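Local coordinates for alpha-rhamnosidase (Dictyoglomus thermophilum, PDB 6I60), which probably hydrolyses terminal non-reducing alpha-L-rhamnose residues from alpha-L-rhamnosides, at residues N845-E850 / V890-E895; A800-E805 / S817-M822. All coordinates share one frame; numbering follows the deposited sequence.

Overall arrangement
Contacts 1 and 2 lie in different regions of one chain and share no strand or helix. Their centres are 34 Å apart, and their nearest atoms about 22 Å. Contact 2 comes first in sequence and is wholly buried, in the loop that runs from helix 792-797 to helix 826-835 of the six-hairpin glycosidase region. Contact 1 follows in the C-terminal region, farther from the centre of the chain and only partly buried. It pairs two parallel strands by regular backbone bonds, with a lysine and two glutamates on one face, beside Ile848, and Ile847 and Phe849 on the other. Contact 2 has no regular strands. Aromatic rings, a carboxylate, hydroxyls and a water fill in where the backbone pairing is sparse.

Contact 1 of 2, residues N845-E850 / V890-E895; sequences NKIIFE and VNSEGE
Ser892 lies against Ile847, its OG 3.3 Å from Ile847 CD1. The same hydroxyl is hydrogen-bonded to the carbonyl of Trp844, just before the first segment. Pairing starts at Glu893, whose N donates to Asn845 O at 3.1 Å. Glu893 O then receives Ile847 N at 2.8 Å, with the donor nearly in line with the carbonyl. Lys846 and Glu893 are neighbours across the sheet, and their side chains leave on the same face. Lys846 has CG anti to its N (chi1 175°) and a bend at chi3 (-131°), which bring the ammonium over the second strand. Lys846 NZ forms a salt bridge with Glu893 OE2 at 3.0 Å. Gly894 pairs with Ile847. Gly894 CA meets the edge of the Phe849 ring, 4.0 Å from CE2, while Ile847 CG2 sits over one face of that ring, toward its rim. Glu895 N donates to Ile847 O at 2.7 Å, and Glu895 O accepts Phe849 N from above the carbonyl plane. Glu895 OE1 is the second salt-bridge partner of Lys846 NZ, at 3.3 Å; both bridges are weak as hydrogen bonds. Arg931 also pairs with OE1, and His897 holds OE2. Replacing this lysine with an alanine is likely to leave Glu893 without the ammonium it meets here and to take one of two cations from Glu895 OE1, the other being Arg931. On the other face, Ile847 and Phe849 pack on strands 869-877 and 882-888. This is a parallel strand pair inside a mixed sheet, with one side turned to the hydrophobic core of a C-terminal beta-sandwich.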
# COMPACT_ATOMS: atom_id res chain seq x y z
N ASN A 845 -13.91 1.49 16.95
CA ASN A 845 -14.99 1.90 17.84
C ASN A 845 -14.69 1.53 19.28
O ASN A 845 -15.08 2.26 20.20
CB ASN A 845 -16.31 1.26 17.39
CG ASN A 845 -17.16 2.21 16.56
OD1 ASN A 845 -17.91 3.02 17.10
ND2 ASN A 845 -17.05 2.11 15.24
N LYS A 846 -13.99 0.42 19.49
CA LYS A 846 -13.45 0.05 20.80
C LYS A 846 -11.98 -0.28 20.62
O LYS A 846 -11.61 -0.98 19.68
CB LYS A 846 -14.21 -1.13 21.40
CG LYS A 846 -13.63 -1.65 22.71
CD LYS A 846 -14.66 -2.45 23.49
CE LYS A 846 -14.74 -2.00 24.94
NZ LYS A 846 -15.92 -2.59 25.63
N ILE A 847 -11.15 0.23 21.52
CA ILE A 847 -9.71 0.01 21.49
C ILE A 847 -9.32 -0.83 22.69
O ILE A 847 -9.79 -0.59 23.81
CB ILE A 847 -8.94 1.34 21.47
CG1 ILE A 847 -9.62 2.33 20.52
CG2 ILE A 847 -7.49 1.12 21.07
CD1 ILE A 847 -9.02 3.71 20.56
N ILE A 848 -8.46 -1.82 22.47
CA ILE A 848 -7.95 -2.68 23.52
C ILE A 848 -6.50 -2.29 23.79
O ILE A 848 -5.63 -2.46 22.92
CB ILE A 848 -8.06 -4.17 23.15
CG1 ILE A 848 -9.48 -4.50 22.70
CG2 ILE A 848 -7.65 -5.04 24.32
CD1 ILE A 848 -9.68 -5.95 22.34
N PHE A 849 -6.25 -1.75 24.98
CA PHE A 849 -4.90 -1.36 25.40
C PHE A 849 -4.37 -2.47 26.31
O PHE A 849 -4.54 -2.44 27.52
CB PHE A 849 -4.92 -0.01 26.11
CG PHE A 849 -5.39 1.13 25.25
CD1 PHE A 849 -4.51 1.77 24.39
CD2 PHE A 849 -6.70 1.57 25.31
CE1 PHE A 849 -4.94 2.82 23.60
CE2 PHE A 849 -7.13 2.62 24.53
CZ PHE A 849 -6.25 3.25 23.67
N GLU A 850 -3.71 -3.46 25.70
CA GLU A 850 -3.19 -4.62 26.42
C GLU A 850 -1.69 -4.74 26.17
O GLU A 850 -1.26 -5.45 25.25
CB GLU A 850 -3.92 -5.89 25.99
CG GLU A 850 -3.52 -7.13 26.78
CD GLU A 850 -4.06 -8.40 26.16
OE1 GLU A 850 -5.30 -8.54 26.09
OE2 GLU A 850 -3.25 -9.26 25.75
N VAL A 890 -12.41 11.01 20.43
CA VAL A 890 -13.86 11.10 20.61
C VAL A 890 -14.57 10.13 19.66
O VAL A 890 -14.09 9.85 18.56
CB VAL A 890 -14.33 12.55 20.39
CG1 VAL A 890 -15.71 12.76 20.98
CG2 VAL A 890 -13.36 13.54 21.02
N ASN A 891 -15.72 9.62 20.11
CA ASN A 891 -16.48 8.57 19.41
C ASN A 891 -15.75 7.23 19.44
O ASN A 891 -15.79 6.47 18.48
CB ASN A 891 -16.83 8.97 17.98
CG ASN A 891 -18.11 8.32 17.49
OD1 ASN A 891 -19.16 8.46 18.11
ND2 ASN A 891 -18.03 7.61 16.37
N SER A 892 -15.07 6.95 20.55
CA SER A 892 -14.38 5.68 20.72
C SER A 892 -14.29 5.38 22.21
O SER A 892 -14.33 6.29 23.05
CB SER A 892 -12.99 5.70 20.09
OG SER A 892 -12.18 4.66 20.61
N GLU A 893 -14.16 4.10 22.53
CA GLU A 893 -14.04 3.65 23.91
C GLU A 893 -12.79 2.80 24.07
O GLU A 893 -12.36 2.12 23.13
CB GLU A 893 -15.28 2.86 24.37
CG GLU A 893 -15.41 1.47 23.76
CD GLU A 893 -16.75 0.83 24.05
OE1 GLU A 893 -17.66 0.94 23.20
OE2 GLU A 893 -16.90 0.22 25.13
N GLY A 894 -12.21 2.84 25.27
CA GLY A 894 -10.98 2.14 25.56
C GLY A 894 -11.21 1.03 26.57
O GLY A 894 -12.03 1.15 27.47
N GLU A 895 -10.47 -0.07 26.40
CA GLU A 895 -10.52 -1.22 27.30
C GLU A 895 -9.09 -1.53 27.72
O GLU A 895 -8.36 -2.24 27.02
CB GLU A 895 -11.19 -2.41 26.62
CG GLU A 895 -11.34 -3.63 27.51
CD GLU A 895 -12.19 -4.72 26.87
OE1 GLU A 895 -13.38 -4.46 26.59
OE2 GLU A 895 -11.67 -5.83 26.65

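Contact 2 of 2, residues A800-E805 / S817-M822; sequences ATTLWE and SHNHIM
Thr802 OG1 donates to His818 O at 2.7 Å, in the carbonyl plane. The hydroxyl sits between its own N and carbonyl carbon (chi1 44°), facing the second segment. Thr802 CB lies 3.4 Å from Asn819 OD1, where the two side chains cross. Leu803 O accepts His820 N at 2.8 Å. A water takes the N-H of Leu803 and lies within bonding distance of Asn819 OD1 and His820 O. Trp804 runs beside His818, and their rings meet obliquely, planes 50° apart. His818 CE1 lies over one face of the indole, toward its rim, while His818 NE2 bonds to Leu810 O. Glu805 N donates to Ser817 O at 2.9 Å. The extended Glu805 side chain lies along His820, with Glu805 CB 3.4 Å from the centre of the His820 ring in a CH-pi contact. The carboxylate is stacked near the far end of the ring. Glu805 OE1 accepts Ser817 N on its anti lone pair and also pairs with Arg500. His820 ND1 donates to Ser817 OG, near the ring plane and also bonded to Gln499; this probably limits the ring's turning. Around this buried loop pair, Thr802 and Leu803 rest on helix 473-488, Leu803 and Trp804 on helix 792-797, and Thr802 and Asn819 on strand 371-373.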
# COMPACT_ATOMS: atom_id res chain seq x y z
N ALA A 800 21.36 -6.30 6.38
CA ALA A 800 20.10 -6.05 5.68
C ALA A 800 19.48 -4.75 6.19
O ALA A 800 19.27 -4.59 7.39
CB ALA A 800 19.13 -7.21 5.87
N THR A 801 19.21 -3.83 5.27
CA THR A 801 18.45 -2.63 5.59
C THR A 801 16.97 -2.79 5.27
O THR A 801 16.17 -1.90 5.60
CB THR A 801 19.00 -1.42 4.83
OG1 THR A 801 19.39 -1.81 3.51
CG2 THR A 801 20.20 -0.83 5.57
N THR A 802 16.59 -3.90 4.64
CA THR A 802 15.19 -4.25 4.44
C THR A 802 15.04 -5.71 4.85
O THR A 802 15.85 -6.25 5.62
CB THR A 802 14.75 -3.99 2.99
OG1 THR A 802 15.75 -4.47 2.08
CG2 THR A 802 14.54 -2.50 2.75
N LEU A 803 14.02 -6.38 4.34
CA LEU A 803 13.77 -7.77 4.66
C LEU A 803 14.09 -8.65 3.45
O LEU A 803 13.90 -8.25 2.30
CB LEU A 803 12.32 -7.99 5.10
CG LEU A 803 12.13 -8.24 6.59
CD1 LEU A 803 12.64 -7.07 7.41
CD2 LEU A 803 10.67 -8.52 6.91
N TRP A 804 14.60 -9.84 3.73
CA TRP A 804 15.01 -10.77 2.69
C TRP A 804 13.84 -11.63 2.22
O TRP A 804 12.83 -11.77 2.91
CB TRP A 804 16.13 -11.69 3.19
CG TRP A 804 17.42 -11.00 3.43
CD1 TRP A 804 17.77 -9.74 3.03
CD2 TRP A 804 18.55 -11.52 4.14
NE1 TRP A 804 19.05 -9.45 3.44
CE2 TRP A 804 19.55 -10.53 4.13
CE3 TRP A 804 18.81 -12.73 4.79
CZ2 TRP A 804 20.79 -10.71 4.74
CZ3 TRP A 804 20.04 -12.91 5.40
CH2 TRP A 804 21.01 -11.90 5.37
N GLU A 805 14.00 -12.20 1.03
CA GLU A 805 13.04 -13.18 0.53
C GLU A 805 13.20 -14.52 1.24
O GLU A 805 12.20 -15.21 1.48
CB GLU A 805 13.20 -13.34 -0.98
CG GLU A 805 12.33 -14.42 -1.60
CD GLU A 805 12.39 -14.41 -3.11
OE1 GLU A 805 13.31 -13.77 -3.67
OE2 GLU A 805 11.53 -15.05 -3.75
N SER A 817 16.26 -12.48 -3.48
CA SER A 817 16.10 -11.04 -3.40
C SER A 817 16.22 -10.55 -1.96
O SER A 817 15.89 -11.27 -1.01
CB SER A 817 14.75 -10.61 -3.97
OG SER A 817 14.39 -9.32 -3.50
N HIS A 818 16.69 -9.32 -1.81
CA HIS A 818 16.98 -8.73 -0.50
C HIS A 818 16.05 -7.58 -0.15
O HIS A 818 16.41 -6.73 0.67
CB HIS A 818 18.44 -8.27 -0.45
CG HIS A 818 19.42 -9.36 -0.15
ND1 HIS A 818 20.36 -9.26 0.84
CD2 HIS A 818 19.59 -10.58 -0.71
CE1 HIS A 818 21.08 -10.37 0.88
NE2 HIS A 818 20.63 -11.19 -0.06
N ASN A 819 14.87 -7.53 -0.75
CA ASN A 819 13.90 -6.48 -0.44
C ASN A 819 12.49 -7.04 -0.63
O ASN A 819 11.70 -6.55 -1.44
CB ASN A 819 14.14 -5.24 -1.29
CG ASN A 819 13.50 -3.99 -0.69
OD1 ASN A 819 12.72 -4.07 0.26
ND2 ASN A 819 13.83 -2.84 -1.26
N HIS A 820 12.15 -8.07 0.13
CA HIS A 820 10.82 -8.65 0.11
C HIS A 820 10.01 -8.18 1.32
O HIS A 820 10.55 -7.74 2.33
CB HIS A 820 10.89 -10.18 0.09
CG HIS A 820 10.88 -10.76 -1.28
ND1 HIS A 820 11.75 -10.35 -2.27
CD2 HIS A 820 10.11 -11.72 -1.84
CE1 HIS A 820 11.51 -11.04 -3.38
NE2 HIS A 820 10.52 -11.87 -3.14
N ILE A 821 8.69 -8.29 1.19
CA ILE A 821 7.76 -7.80 2.20
C ILE A 821 6.88 -8.89 2.78
O ILE A 821 6.17 -8.64 3.76
CB ILE A 821 6.89 -6.65 1.63
CG1 ILE A 821 6.21 -5.86 2.75
CG2 ILE A 821 5.87 -7.20 0.63
CD1 ILE A 821 7.10 -5.56 3.93
N MET A 822 6.92 -10.11 2.24
CA MET A 822 6.02 -11.16 2.71
C MET A 822 6.29 -11.52 4.16
O MET A 822 5.35 -11.80 4.92
CB MET A 822 6.15 -12.40 1.82
CG MET A 822 7.58 -12.70 1.38
SD MET A 822 7.64 -14.01 0.13
CE MET A 822 9.26 -14.70 0.44
O HOH W 1 11.93 -5.59 2.48